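Local coordinates for putative NADPH:quinone reductase (Bacillus thuringiensis, PDB 3GMS), which is probably an NADPH-dependent quinone oxidoreductase of the medium-chain dehydrogenase/reductase superfamily, at residues 134-139 with 266-271; 147-153 with 170-176; 201-205 with 228-232; 217-223 with 240-246. All coordinates share one frame; numbering follows the deposited sequence.

Interaction 1. Residues 134-139 with 266-271; sequences VTCTET and FHLRHW
V134 and W271 lie where the last turns of helix 127-139 meet the start of helix 268-274, with CA atoms 8.3 Å apart, while F266 comes in from the loop just before H267, the N-cap of the second helix. Each aromatic ring receives a methyl group on one face. CG1 of V134 sits over the five-membered ring of W271, 3.5 Å from its centroid, a CH-pi contact; CG2 of the same valine, 3.5 Å from W271 CZ2, rests over the six-membered part of the indole. T135 CG2 stands 3.7 Å from the centroid of the F266 ring and only 13° off its normal. The indole edge is used differently: W271 NE1 donates to E138 OE1 at 2.9 Å, nearly straight and close to the ring plane, although the carboxylate is turned 62° from the indole and accepts the bond from above its own plane. E138 reaches this edge with an extended chain beyond CG, and its OE2 makes a salt bridge to K279. Held at its edge by the hydrogen bond and on one face by both valine methyls, the indole is probably restricted in rotation, and K279 probably stabilises the ionised glutamate.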
loop_
_atom_site.group_PDB
_atom_site.type_symbol
_atom_site.label_atom_id
_atom_site.label_comp_id
_atom_site.label_asym_id
_atom_site.label_seq_id
_atom_site.Cartn_x
_atom_site.Cartn_y
_atom_site.Cartn_z
ATOM N N VAL A 134 -2.973 8.479 -5.723
ATOM C CA VAL A 134 -4.165 8.349 -6.554
ATOM C C VAL A 134 -5.470 8.797 -5.845
ATOM O O VAL A 134 -6.234 9.572 -6.416
ATOM C CB VAL A 134 -4.257 6.968 -7.239
ATOM C CG1 VAL A 134 -5.576 6.817 -7.987
ATOM C CG2 VAL A 134 -3.111 6.806 -8.249
ATOM N N THR A 135 -5.709 8.302 -4.632
ATOM C CA THR A 135 -6.921 8.682 -3.878
ATOM C C THR A 135 -6.951 10.209 -3.680
ATOM O O THR A 135 -7.992 10.845 -3.914
ATOM C CB THR A 135 -7.082 7.900 -2.529
ATOM O OG1 THR A 135 -5.892 8.059 -1.738
ATOM C CG2 THR A 135 -7.322 6.354 -2.781
ATOM N N CYS A 136 -5.808 10.812 -3.318
ATOM C CA CYS A 136 -5.720 12.279 -3.165
ATOM C C CYS A 136 -5.909 13.055 -4.479
ATOM O O CYS A 136 -6.639 14.049 -4.514
ATOM C CB CYS A 136 -4.397 12.721 -2.491
ATOM S SG CYS A 136 -4.337 12.302 -0.715
ATOM N N THR A 137 -5.288 12.618 -5.555
ATOM C CA THR A 137 -5.237 13.481 -6.721
ATOM C C THR A 137 -6.293 13.162 -7.767
ATOM O O THR A 137 -6.583 14.008 -8.638
ATOM C CB THR A 137 -3.853 13.479 -7.369
ATOM O OG1 THR A 137 -3.504 12.162 -7.845
ATOM C CG2 THR A 137 -2.797 14.000 -6.364
ATOM N N GLU A 138 -6.833 11.946 -7.709
ATOM C CA GLU A 138 -7.764 11.499 -8.735
ATOM C C GLU A 138 -9.104 11.138 -8.173
ATOM O O GLU A 138 -10.121 11.720 -8.588
ATOM C CB GLU A 138 -7.156 10.358 -9.563
ATOM C CG GLU A 138 -5.962 10.812 -10.362
ATOM C CD GLU A 138 -5.539 9.819 -11.441
ATOM O OE1 GLU A 138 -6.329 8.903 -11.801
ATOM O OE2 GLU A 138 -4.400 9.971 -11.927
ATOM N N THR A 139 -9.138 10.202 -7.226
ATOM C CA THR A 139 -10.400 9.647 -6.775
ATOM C C THR A 139 -11.172 10.695 -5.963
ATOM O O THR A 139 -12.377 10.898 -6.158
ATOM C CB THR A 139 -10.184 8.395 -5.900
ATOM O OG1 THR A 139 -9.069 7.612 -6.419
ATOM C CG2 THR A 139 -11.482 7.582 -5.853
ATOM N N PHE A 266 -12.268 2.139 -3.058
ATOM C CA PHE A 266 -11.089 2.237 -3.924
ATOM C C PHE A 266 -10.296 0.938 -3.914
ATOM O O PHE A 266 -10.017 0.373 -2.844
ATOM C CB PHE A 266 -10.166 3.383 -3.499
ATOM C CG PHE A 266 -8.948 3.508 -4.351
ATOM C CD1 PHE A 266 -9.004 4.245 -5.549
ATOM C CD2 PHE A 266 -7.739 2.903 -3.960
ATOM C CE1 PHE A 266 -7.872 4.336 -6.358
ATOM C CE2 PHE A 266 -6.618 2.967 -4.752
ATOM C CZ PHE A 266 -6.664 3.705 -5.956
ATOM N N HIS A 267 -9.908 0.476 -5.101
ATOM C CA HIS A 267 -9.056 -0.723 -5.283
ATOM C C HIS A 267 -7.921 -0.321 -6.236
ATOM O O HIS A 267 -8.199 -0.007 -7.403
ATOM C CB HIS A 267 -9.836 -1.806 -6.056
ATOM C CG HIS A 267 -11.095 -2.291 -5.384
ATOM N ND1 HIS A 267 -11.113 -3.382 -4.534
ATOM C CD2 HIS A 267 -12.381 -1.855 -5.457
ATOM C CE1 HIS A 267 -12.345 -3.585 -4.096
ATOM N NE2 HIS A 267 -13.134 -2.672 -4.638
ATOM N N LEU A 268 -6.666 -0.397 -5.798
ATOM C CA LEU A 268 -5.547 -0.212 -6.735
ATOM C C LEU A 268 -5.622 -1.192 -7.922
ATOM O O LEU A 268 -5.307 -0.852 -9.070
ATOM C CB LEU A 268 -4.215 -0.375 -5.996
ATOM C CG LEU A 268 -3.002 0.382 -6.538
ATOM C CD1 LEU A 268 -3.282 1.855 -6.878
ATOM C CD2 LEU A 268 -1.831 0.286 -5.539
ATOM N N ARG A 269 -6.076 -2.407 -7.644
ATOM C CA ARG A 269 -6.407 -3.404 -8.675
ATOM C C ARG A 269 -7.138 -2.765 -9.875
ATOM O O ARG A 269 -6.785 -2.990 -11.057
ATOM C CB ARG A 269 -7.373 -4.409 -8.016
ATOM C CG ARG A 269 -7.669 -5.652 -8.751
ATOM C CD ARG A 269 -7.884 -6.729 -7.707
ATOM N NE ARG A 269 -9.198 -6.599 -7.070
ATOM C CZ ARG A 269 -10.330 -6.964 -7.666
ATOM N NH1 ARG A 269 -10.289 -7.466 -8.902
ATOM N NH2 ARG A 269 -11.493 -6.842 -7.035
ATOM N N HIS A 270 -8.176 -2.007 -9.555
ATOM C CA HIS A 270 -9.005 -1.381 -10.565
ATOM C C HIS A 270 -8.321 -0.198 -11.201
ATOM O O HIS A 270 -8.302 -0.100 -12.417
ATOM C CB HIS A 270 -10.337 -0.978 -9.931
ATOM C CG HIS A 270 -11.114 -2.165 -9.459
ATOM N ND1 HIS A 270 -11.170 -3.345 -10.177
ATOM C CD2 HIS A 270 -11.834 -2.372 -8.337
ATOM C CE1 HIS A 270 -11.928 -4.215 -9.531
ATOM N NE2 HIS A 270 -12.325 -3.651 -8.403
ATOM N N TRP A 271 -7.746 0.682 -10.379
ATOM C CA TRP A 271 -7.049 1.858 -10.937
ATOM C C TRP A 271 -5.998 1.465 -11.995
ATOM O O TRP A 271 -5.919 2.065 -13.094
ATOM C CB TRP A 271 -6.404 2.690 -9.849
ATOM C CG TRP A 271 -5.872 4.000 -10.442
ATOM C CD1 TRP A 271 -6.609 5.079 -10.789
ATOM C CD2 TRP A 271 -4.507 4.300 -10.788
ATOM N NE1 TRP A 271 -5.774 6.078 -11.303
ATOM C CE2 TRP A 271 -4.487 5.622 -11.313
ATOM C CE3 TRP A 271 -3.297 3.598 -10.679
ATOM C CZ2 TRP A 271 -3.303 6.246 -11.749
ATOM C CZ3 TRP A 271 -2.109 4.227 -11.077
ATOM C CH2 TRP A 271 -2.129 5.543 -11.620
#

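Interaction 2. Residues 147-153 with 170-176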
loop_
_atom_site.group_PDB
_atom_site.type_symbol
_atom_site.label_atom_id
_atom_site.label_comp_id
_atom_site.label_asym_id
_atom_site.label_seq_id
_atom_site.Cartn_x
_atom_site.Cartn_y
_atom_site.Cartn_z
ATOM N N VAL A 147 -10.521 19.653 3.686
ATOM C CA VAL A 147 -10.313 18.926 4.922
ATOM C C VAL A 147 -10.538 17.420 4.710
ATOM O O VAL A 147 -11.660 16.982 4.397
ATOM C CB VAL A 147 -11.226 19.439 5.974
ATOM C CG1 VAL A 147 -10.952 18.758 7.273
ATOM C CG2 VAL A 147 -11.045 20.943 6.082
ATOM N N LEU A 148 -9.450 16.648 4.863
ATOM C CA LEU A 148 -9.466 15.184 4.671
ATOM C C LEU A 148 -9.371 14.490 6.031
ATOM O O LEU A 148 -8.506 14.873 6.848
ATOM C CB LEU A 148 -8.273 14.759 3.790
ATOM C CG LEU A 148 -8.143 13.244 3.605
ATOM C CD1 LEU A 148 -9.318 12.771 2.774
ATOM C CD2 LEU A 148 -6.807 12.888 2.925
ATOM N N LEU A 149 -10.258 13.531 6.284
ATOM C CA LEU A 149 -10.160 12.620 7.441
ATOM C C LEU A 149 -9.553 11.292 6.973
ATOM O O LEU A 149 -9.975 10.744 5.936
ATOM C CB LEU A 149 -11.533 12.304 7.999
ATOM C CG LEU A 149 -12.450 13.514 8.325
ATOM C CD1 LEU A 149 -13.768 13.051 8.906
ATOM C CD2 LEU A 149 -11.743 14.477 9.311
ATOM N N VAL A 150 -8.602 10.764 7.749
ATOM C CA VAL A 150 -8.027 9.432 7.472
ATOM C C VAL A 150 -7.954 8.667 8.790
ATOM O O VAL A 150 -7.250 9.099 9.718
ATOM C CB VAL A 150 -6.624 9.544 6.864
ATOM C CG1 VAL A 150 -6.045 8.106 6.598
ATOM C CG2 VAL A 150 -6.657 10.348 5.535
ATOM N N ASN A 151 -8.669 7.562 8.891
ATOM C CA ASN A 151 -8.530 6.728 10.075
ATOM C C ASN A 151 -7.444 5.653 9.943
ATOM O O ASN A 151 -6.817 5.503 8.876
ATOM C CB ASN A 151 -9.892 6.167 10.550
ATOM C CG ASN A 151 -10.516 5.158 9.570
ATOM O OD1 ASN A 151 -9.857 4.689 8.686
ATOM N ND2 ASN A 151 -11.790 4.835 9.754
ATOM N N ALA A 152 -7.234 4.884 11.012
ATOM C CA ALA A 152 -6.049 4.000 11.116
ATOM C C ALA A 152 -4.777 4.728 10.639
ATOM O O ALA A 152 -3.937 4.161 9.929
ATOM C CB ALA A 152 -6.290 2.670 10.326
ATOM N N CYS A 153 -4.639 5.995 11.039
ATOM C CA CYS A 153 -3.676 6.871 10.414
ATOM C C CYS A 153 -2.262 6.616 10.920
ATOM O O CYS A 153 -1.310 7.141 10.366
ATOM C CB CYS A 153 -4.075 8.336 10.562
ATOM S SG CYS A 153 -3.468 9.455 9.251
ATOM N N PHE A 170 -3.569 20.578 1.468
ATOM C CA PHE A 170 -4.876 20.344 2.039
ATOM C C PHE A 170 -4.652 20.074 3.497
ATOM O O PHE A 170 -3.506 19.960 3.933
ATOM C CB PHE A 170 -5.662 19.216 1.341
ATOM C CG PHE A 170 -5.023 17.840 1.450
ATOM C CD1 PHE A 170 -5.201 17.052 2.580
ATOM C CD2 PHE A 170 -4.311 17.326 0.375
ATOM C CE1 PHE A 170 -4.656 15.780 2.685
ATOM C CE2 PHE A 170 -3.738 16.074 0.444
ATOM C CZ PHE A 170 -3.910 15.270 1.593
ATOM N N ARG A 171 -5.743 20.022 4.253
ATOM C CA ARG A 171 -5.682 19.935 5.688
ATOM C C ARG A 171 -6.020 18.502 6.079
ATOM O O ARG A 171 -7.120 18.021 5.787
ATOM C CB ARG A 171 -6.672 20.958 6.297
ATOM C CG ARG A 171 -6.635 21.031 7.804
ATOM C CD ARG A 171 -7.572 22.131 8.373
ATOM N NE ARG A 171 -7.492 22.151 9.836
ATOM C CZ ARG A 171 -8.528 22.368 10.646
ATOM N NH1 ARG A 171 -9.735 22.579 10.121
ATOM N NH2 ARG A 171 -8.362 22.356 11.976
ATOM N N LEU A 172 -5.067 17.802 6.709
ATOM C CA LEU A 172 -5.335 16.455 7.185
ATOM C C LEU A 172 -5.699 16.395 8.646
ATOM O O LEU A 172 -4.956 16.854 9.517
ATOM C CB LEU A 172 -4.135 15.509 6.933
ATOM C CG LEU A 172 -4.269 14.135 7.607
ATOM C CD1 LEU A 172 -5.255 13.231 6.843
ATOM C CD2 LEU A 172 -2.917 13.438 7.714
ATOM N N ILE A 173 -6.848 15.807 8.910
ATOM C CA ILE A 173 -7.169 15.387 10.242
ATOM C C ILE A 173 -6.950 13.879 10.379
ATOM O O ILE A 173 -7.736 13.040 9.892
ATOM C CB ILE A 173 -8.620 15.845 10.669
ATOM C CG1 ILE A 173 -8.760 17.376 10.584
ATOM C CG2 ILE A 173 -8.958 15.252 12.081
ATOM C CD1 ILE A 173 -10.222 17.899 10.588
ATOM N N ALA A 174 -5.845 13.525 11.048
ATOM C CA ALA A 174 -5.520 12.127 11.339
ATOM C C ALA A 174 -6.373 11.589 12.460
ATOM O O ALA A 174 -6.501 12.239 13.517
ATOM C CB ALA A 174 -4.026 11.989 11.732
ATOM N N VAL A 175 -6.950 10.421 12.236
ATOM C CA VAL A 175 -7.706 9.687 13.258
ATOM C C VAL A 175 -6.973 8.398 13.589
ATOM O O VAL A 175 -6.752 7.554 12.709
ATOM C CB VAL A 175 -9.165 9.385 12.784
ATOM C CG1 VAL A 175 -9.967 8.658 13.860
ATOM C CG2 VAL A 175 -9.858 10.662 12.370
ATOM N N THR A 176 -6.610 8.237 14.862
ATOM C CA THR A 176 -5.799 7.120 15.323
ATOM C C THR A 176 -6.466 6.421 16.512
ATOM O O THR A 176 -7.307 7.022 17.222
ATOM C CB THR A 176 -4.385 7.586 15.783
ATOM O OG1 THR A 176 -4.524 8.525 16.867
ATOM C CG2 THR A 176 -3.592 8.236 14.648
#
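V147 and I173 meet on one side of two parallel strands, their side chains crossing at an angle so that V147 CG1 touches I173 CD1 at 3.5 Å. L149 shares that face and runs alongside I173 in the same direction, its CD2 lying 3.7 Å from I173 CB. The other face carries L148, V150, L172 and A174. There V150 and L172 cross at about a right angle, CG2 of the valine against CD1 of the leucine at 3.5 Å, a tight carbon contact. In L148, CG anti to the backbone nitrogen (chi1 176°) turns the branch toward F170, and CD2 lies obliquely to that ring, 3.6 Å from F170 CE1. Past the end of strand 147-150 the chain bends over toward strand 171-176, and C153 SG comes to 3.6 Å from A174 CB. Strand 147-150, helix 156-168 and strand 171-176 form a beta-alpha-beta unit. The chemistry is thus divided: five backbone hydrogen bonds, from L148 N to R171 O through to C153 N to V175 O, join the segments, V147 and L149 bond to strand 214-219 on the other edge, and interlocking aliphatic branches fill both faces, while N151 sends its amide to D219, at the end of strand 214-219, and to the backbone N of S220 just beyond.

Interaction 3. Residues 201-205 with 228-232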
loop_
_atom_site.group_PDB
_atom_site.type_symbol
_atom_site.label_atom_id
_atom_site.label_comp_id
_atom_site.label_asym_id
_atom_site.label_seq_id
_atom_site.Cartn_x
_atom_site.Cartn_y
_atom_site.Cartn_z
ATOM N N LEU A 201 -14.697 11.050 18.096
ATOM C CA LEU A 201 -14.418 11.386 16.692
ATOM C C LEU A 201 -15.344 12.468 16.132
ATOM O O LEU A 201 -14.869 13.533 15.728
ATOM C CB LEU A 201 -14.406 10.128 15.784
ATOM C CG LEU A 201 -14.321 10.363 14.266
ATOM C CD1 LEU A 201 -13.108 11.213 13.865
ATOM C CD2 LEU A 201 -14.292 8.995 13.549
ATOM N N TYR A 202 -16.645 12.189 16.086
ATOM C CA TYR A 202 -17.607 13.138 15.477
ATOM C C TYR A 202 -17.526 14.553 16.072
ATOM O O TYR A 202 -17.354 15.542 15.362
ATOM C CB TYR A 202 -19.041 12.584 15.579
ATOM C CG TYR A 202 -20.086 13.538 15.027
ATOM C CD1 TYR A 202 -20.308 13.645 13.646
ATOM C CD2 TYR A 202 -20.839 14.360 15.879
ATOM C CE1 TYR A 202 -21.251 14.520 13.131
ATOM C CE2 TYR A 202 -21.778 15.238 15.371
ATOM C CZ TYR A 202 -21.985 15.326 13.995
ATOM O OH TYR A 202 -22.915 16.205 13.474
ATOM N N GLU A 203 -17.610 14.645 17.396
ATOM C CA GLU A 203 -17.616 15.979 18.017
ATOM C C GLU A 203 -16.332 16.788 17.762
ATOM O O GLU A 203 -16.388 18.004 17.584
ATOM C CB GLU A 203 -17.940 15.865 19.519
ATOM C CG GLU A 203 -19.454 15.614 19.809
ATOM C CD GLU A 203 -20.402 16.781 19.387
ATOM O OE1 GLU A 203 -21.522 16.493 18.881
ATOM O OE2 GLU A 203 -20.047 17.983 19.564
ATOM N N THR A 204 -15.173 16.108 17.720
ATOM C CA THR A 204 -13.913 16.827 17.511
ATOM C C THR A 204 -13.822 17.340 16.096
ATOM O O THR A 204 -13.380 18.466 15.869
ATOM C CB THR A 204 -12.655 15.988 17.880
ATOM O OG1 THR A 204 -12.806 15.440 19.206
ATOM C CG2 THR A 204 -11.428 16.848 17.833
ATOM N N VAL A 205 -14.241 16.519 15.125
ATOM C CA VAL A 205 -14.232 17.007 13.741
ATOM C C VAL A 205 -15.142 18.225 13.605
ATOM O O VAL A 205 -14.809 19.204 12.903
ATOM C CB VAL A 205 -14.677 15.924 12.725
ATOM C CG1 VAL A 205 -14.747 16.517 11.339
ATOM C CG2 VAL A 205 -13.712 14.751 12.797
ATOM N N GLU A 228 -19.028 6.319 11.680
ATOM C CA GLU A 228 -18.795 7.590 12.347
ATOM C C GLU A 228 -17.910 8.510 11.500
ATOM O O GLU A 228 -18.143 9.710 11.444
ATOM C CB GLU A 228 -18.225 7.390 13.749
ATOM C CG GLU A 228 -18.027 8.735 14.467
ATOM C CD GLU A 228 -17.936 8.587 15.959
ATOM O OE1 GLU A 228 -17.706 9.610 16.633
ATOM O OE2 GLU A 228 -18.086 7.441 16.447
ATOM N N LEU A 229 -16.929 7.946 10.775
ATOM C CA LEU A 229 -16.106 8.772 9.893
ATOM C C LEU A 229 -16.918 9.418 8.751
ATOM O O LEU A 229 -16.709 10.594 8.403
ATOM C CB LEU A 229 -14.927 7.972 9.316
ATOM C CG LEU A 229 -13.708 8.778 8.821
ATOM C CD1 LEU A 229 -12.867 9.349 10.008
ATOM C CD2 LEU A 229 -12.829 7.870 7.935
ATOM N N ALA A 230 -17.824 8.645 8.156
ATOM C CA ALA A 230 -18.680 9.148 7.074
ATOM C C ALA A 230 -19.592 10.256 7.613
ATOM O O ALA A 230 -19.785 11.276 6.993
ATOM C CB ALA A 230 -19.527 8.018 6.508
ATOM N N PHE A 231 -20.146 10.026 8.788
ATOM C CA PHE A 231 -21.016 11.049 9.380
ATOM C C PHE A 231 -20.310 12.330 9.795
ATOM O O PHE A 231 -20.974 13.344 10.110
ATOM C CB PHE A 231 -21.792 10.441 10.541
ATOM C CG PHE A 231 -23.059 9.748 10.111
ATOM C CD1 PHE A 231 -23.011 8.477 9.540
ATOM C CD2 PHE A 231 -24.304 10.367 10.285
ATOM C CE1 PHE A 231 -24.187 7.804 9.144
ATOM C CE2 PHE A 231 -25.496 9.720 9.889
ATOM C CZ PHE A 231 -25.439 8.436 9.310
ATOM N N SER A 232 -18.977 12.328 9.816
ATOM C CA SER A 232 -18.245 13.557 10.113
ATOM C C SER A 232 -17.976 14.393 8.871
ATOM O O SER A 232 -17.285 15.408 8.921
ATOM C CB SER A 232 -16.943 13.265 10.872
ATOM O OG SER A 232 -17.183 12.458 12.008
#
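Y202 and E228 join the first turn of helix 201-208 to the end of helix 223-231 through a backbone-to-side-chain hydrogen bond: Y202 N donates a hydrogen bond to E228 OE1 at 2.8 Å. The glutamate is stretched out, with CG opposite its own backbone nitrogen (chi1 -178°) and the chain extended beyond, which lets it span the gap between the helices. OE1 accepts on its anti lone pair, so the amide comes in on the side of the glutamate's own chain, away from OE2. The same oxygen lies 3.4 Å from L201 CB. L201 and E228 slide past each other in opposite directions, and L201 CD2 continues inward to L229 CD1 at 3.8 Å. L229 has its CB turned away from helix 201-208, yet its CD1 comes back to meet the other leucine.

The tyrosine ring reaches along the neighbouring helix end. Its CE1 edge comes 3.3 Å from F231 O, which lies near the ring plane. S232 fills the space between: CB packs 4.0 Å from V205 CG1, while OG, anti to the carbonyl carbon and beside the backbone N (chi1 -52°), is turned back to donate to E228 O at 3.0 Å, so that the hydroxyl is satisfied within its own helix end while facing Y202.

Both helices lie on one side of the parallel sheet. L201 and V205 rest on I194 of strand 192-195, V205, L229 and S232 on L149 of strand 147-150, and L201 and L229 on V175 of strand 171-176.

Interaction 4. Residues 217-223 with 240-246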
loop_
_atom_site.group_PDB
_atom_site.type_symbol
_atom_site.label_atom_id
_atom_site.label_comp_id
_atom_site.label_asym_id
_atom_site.label_seq_id
_atom_site.Cartn_x
_atom_site.Cartn_y
_atom_site.Cartn_z
ATOM N N ALA A 217 -13.239 11.730 3.365
ATOM C CA ALA A 217 -12.763 10.796 4.377
ATOM C C ALA A 217 -12.285 9.506 3.731
ATOM O O ALA A 217 -12.861 9.063 2.719
ATOM C CB ALA A 217 -13.823 10.488 5.395
ATOM N N ILE A 218 -11.215 8.950 4.297
ATOM C CA ILE A 218 -10.666 7.667 3.825
ATOM C C ILE A 218 -10.709 6.708 4.991
ATOM O O ILE A 218 -10.034 6.927 6.009
ATOM C CB ILE A 218 -9.243 7.842 3.212
ATOM C CG1 ILE A 218 -9.349 8.788 2.003
ATOM C CG2 ILE A 218 -8.660 6.448 2.809
ATOM C CD1 ILE A 218 -8.064 8.994 1.198
ATOM N N ASP A 219 -11.535 5.674 4.827
ATOM C CA ASP A 219 -11.752 4.636 5.839
ATOM C C ASP A 219 -10.986 3.344 5.509
ATOM O O ASP A 219 -11.135 2.784 4.407
ATOM C CB ASP A 219 -13.252 4.390 5.945
ATOM C CG ASP A 219 -13.626 3.230 6.876
ATOM O OD1 ASP A 219 -12.988 3.024 7.924
ATOM O OD2 ASP A 219 -14.621 2.548 6.558
ATOM N N SER A 220 -10.181 2.911 6.474
ATOM C CA SER A 220 -9.439 1.652 6.414
ATOM C C SER A 220 -10.055 0.584 7.315
ATOM O O SER A 220 -9.659 -0.575 7.255
ATOM C CB SER A 220 -7.977 1.874 6.854
ATOM O OG SER A 220 -7.322 2.708 5.928
ATOM N N ILE A 221 -11.024 0.975 8.149
ATOM C CA ILE A 221 -11.500 0.106 9.231
ATOM C C ILE A 221 -12.873 -0.495 9.005
ATOM O O ILE A 221 -13.075 -1.689 9.239
ATOM C CB ILE A 221 -11.547 0.898 10.588
ATOM C CG1 ILE A 221 -10.167 1.500 10.909
ATOM C CG2 ILE A 221 -12.028 -0.014 11.745
ATOM C CD1 ILE A 221 -10.146 2.364 12.219
ATOM N N GLY A 222 -13.820 0.327 8.561
ATOM C CA GLY A 222 -15.206 -0.143 8.406
ATOM C C GLY A 222 -15.992 -0.184 9.715
ATOM O O GLY A 222 -15.564 0.395 10.727
ATOM N N GLY A 223 -17.137 -0.879 9.688
ATOM C CA GLY A 223 -18.022 -1.018 10.859
ATOM C C GLY A 223 -18.427 0.324 11.463
ATOM O O GLY A 223 -18.537 1.323 10.744
ATOM N N LEU A 240 -14.561 7.503 1.081
ATOM C CA LEU A 240 -13.882 6.459 0.293
ATOM C C LEU A 240 -13.345 5.348 1.206
ATOM O O LEU A 240 -12.677 5.643 2.200
ATOM C CB LEU A 240 -12.760 7.102 -0.516
ATOM C CG LEU A 240 -12.004 6.256 -1.542
ATOM C CD1 LEU A 240 -12.934 5.959 -2.751
ATOM C CD2 LEU A 240 -10.774 7.023 -1.987
ATOM N N THR A 241 -13.622 4.076 0.913
ATOM C CA THR A 241 -13.012 3.042 1.734
ATOM C C THR A 241 -11.795 2.478 1.000
ATOM O O THR A 241 -11.800 2.367 -0.248
ATOM C CB THR A 241 -13.951 1.907 2.148
ATOM O OG1 THR A 241 -14.366 1.187 0.990
ATOM C CG2 THR A 241 -15.181 2.429 2.842
ATOM N N ILE A 242 -10.746 2.176 1.760
ATOM C CA ILE A 242 -9.544 1.548 1.150
ATOM C C ILE A 242 -9.176 0.233 1.812
ATOM O O ILE A 242 -8.276 -0.492 1.327
ATOM C CB ILE A 242 -8.308 2.484 1.147
ATOM C CG1 ILE A 242 -7.930 2.951 2.556
ATOM C CG2 ILE A 242 -8.467 3.622 0.126
ATOM C CD1 ILE A 242 -6.513 3.612 2.623
ATOM N N GLY A 243 -9.860 -0.079 2.907
ATOM C CA GLY A 243 -9.567 -1.282 3.689
ATOM C C GLY A 243 -10.729 -1.642 4.598
ATOM O O GLY A 243 -11.678 -0.863 4.738
ATOM N N LEU A 244 -10.642 -2.818 5.215
ATOM C CA LEU A 244 -11.714 -3.335 6.075
ATOM C C LEU A 244 -11.159 -4.042 7.310
ATOM O O LEU A 244 -11.461 -5.219 7.580
ATOM C CB LEU A 244 -12.641 -4.258 5.255
ATOM C CG LEU A 244 -14.056 -4.476 5.827
ATOM C CD1 LEU A 244 -14.848 -3.211 5.677
ATOM C CD2 LEU A 244 -14.777 -5.704 5.196
ATOM N N LEU A 245 -10.362 -3.326 8.089
ATOM C CA LEU A 245 -9.660 -3.943 9.219
ATOM C C LEU A 245 -10.602 -4.601 10.215
ATOM O O LEU A 245 -10.237 -5.574 10.855
ATOM C CB LEU A 245 -8.790 -2.926 9.960
ATOM C CG LEU A 245 -7.535 -2.421 9.241
ATOM C CD1 LEU A 245 -6.847 -1.358 10.084
ATOM C CD2 LEU A 245 -6.580 -3.587 8.915
ATOM N N SER A 246 -11.802 -4.049 10.357
ATOM C CA SER A 246 -12.763 -4.562 11.336
ATOM C C SER A 246 -13.461 -5.822 10.829
ATOM O O SER A 246 -14.063 -6.553 11.608
ATOM C CB SER A 246 -13.813 -3.501 11.656
ATOM O OG SER A 246 -14.675 -3.306 10.549
HETATM O O HOH W 1 -14.345 0.089 5.179
#
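I218 and L240 pair as neighbours in two parallel strands, and backbone hydrogen bonds make up the first layer of the contact. L240 N donates to A217 O, D219 N to L240 O and I242 N to D219 O, the last at 2.7 Å. Beyond the strand ends the pairing continues in loop form: L245 N reaches S220 O in the carbonyl plane, on a lone pair, and I221 O is gripped twice by S246, from N at 2.9 Å, again on a lone pair in the plane, and from OG at 2.6 Å, tilted 29° from it. With OG between the backbone nitrogen and the carbonyl carbon (chi1 70°), the S246 hydroxyl is folded back to that oxygen.

A second group of bonds centres on the D219 carboxylate. OD1 accepts from I221 N at 2.8 Å, closing an Asx turn, and from G222 N at 2.9 Å, on the syn side, with N151 as a third partner. A water bridges OD2 to G243 O, tying the carboxylate to the facing loop.

Van der Waals packing is sparser. I218 CG2 meets I242 CD1 at 3.6 Å, an apolar pair set at a slant. The S220 hydroxyl adds to it, with OG 3.4 Å from I242 CG1. On the other face D219 and T241 run side by side, T241 CG2 next to D219 OD2.

Parallel strands that end together and pass into loops at their carboxyl edge are characteristic of a Rossmann fold, where such loops commonly border the dinucleotide site; here this is consistent with a probable NADPH-binding domain.

Overall arrangement
Interactions 2 and 4 belong to the same parallel sheet, where strands 147-150 and 214-219 are neighbours: L149 O probably accepts from I218 N. Interaction 2 is the most buried, joined by backbone bonds and aliphatic packing, whereas interaction 4 runs out into partly exposed loops and is richer in polar bonds. Interactions 1 and 3 are partly buried helix contacts, about 23 Å apart between centres, each combining apolar packing with one glutamate hydrogen bond. Interaction 1 meets interaction 4 where T135 and T139 pack on L240; interaction 3 reaches both strand pairs through L229. Interaction 1 closes a chain loop that contains the other three.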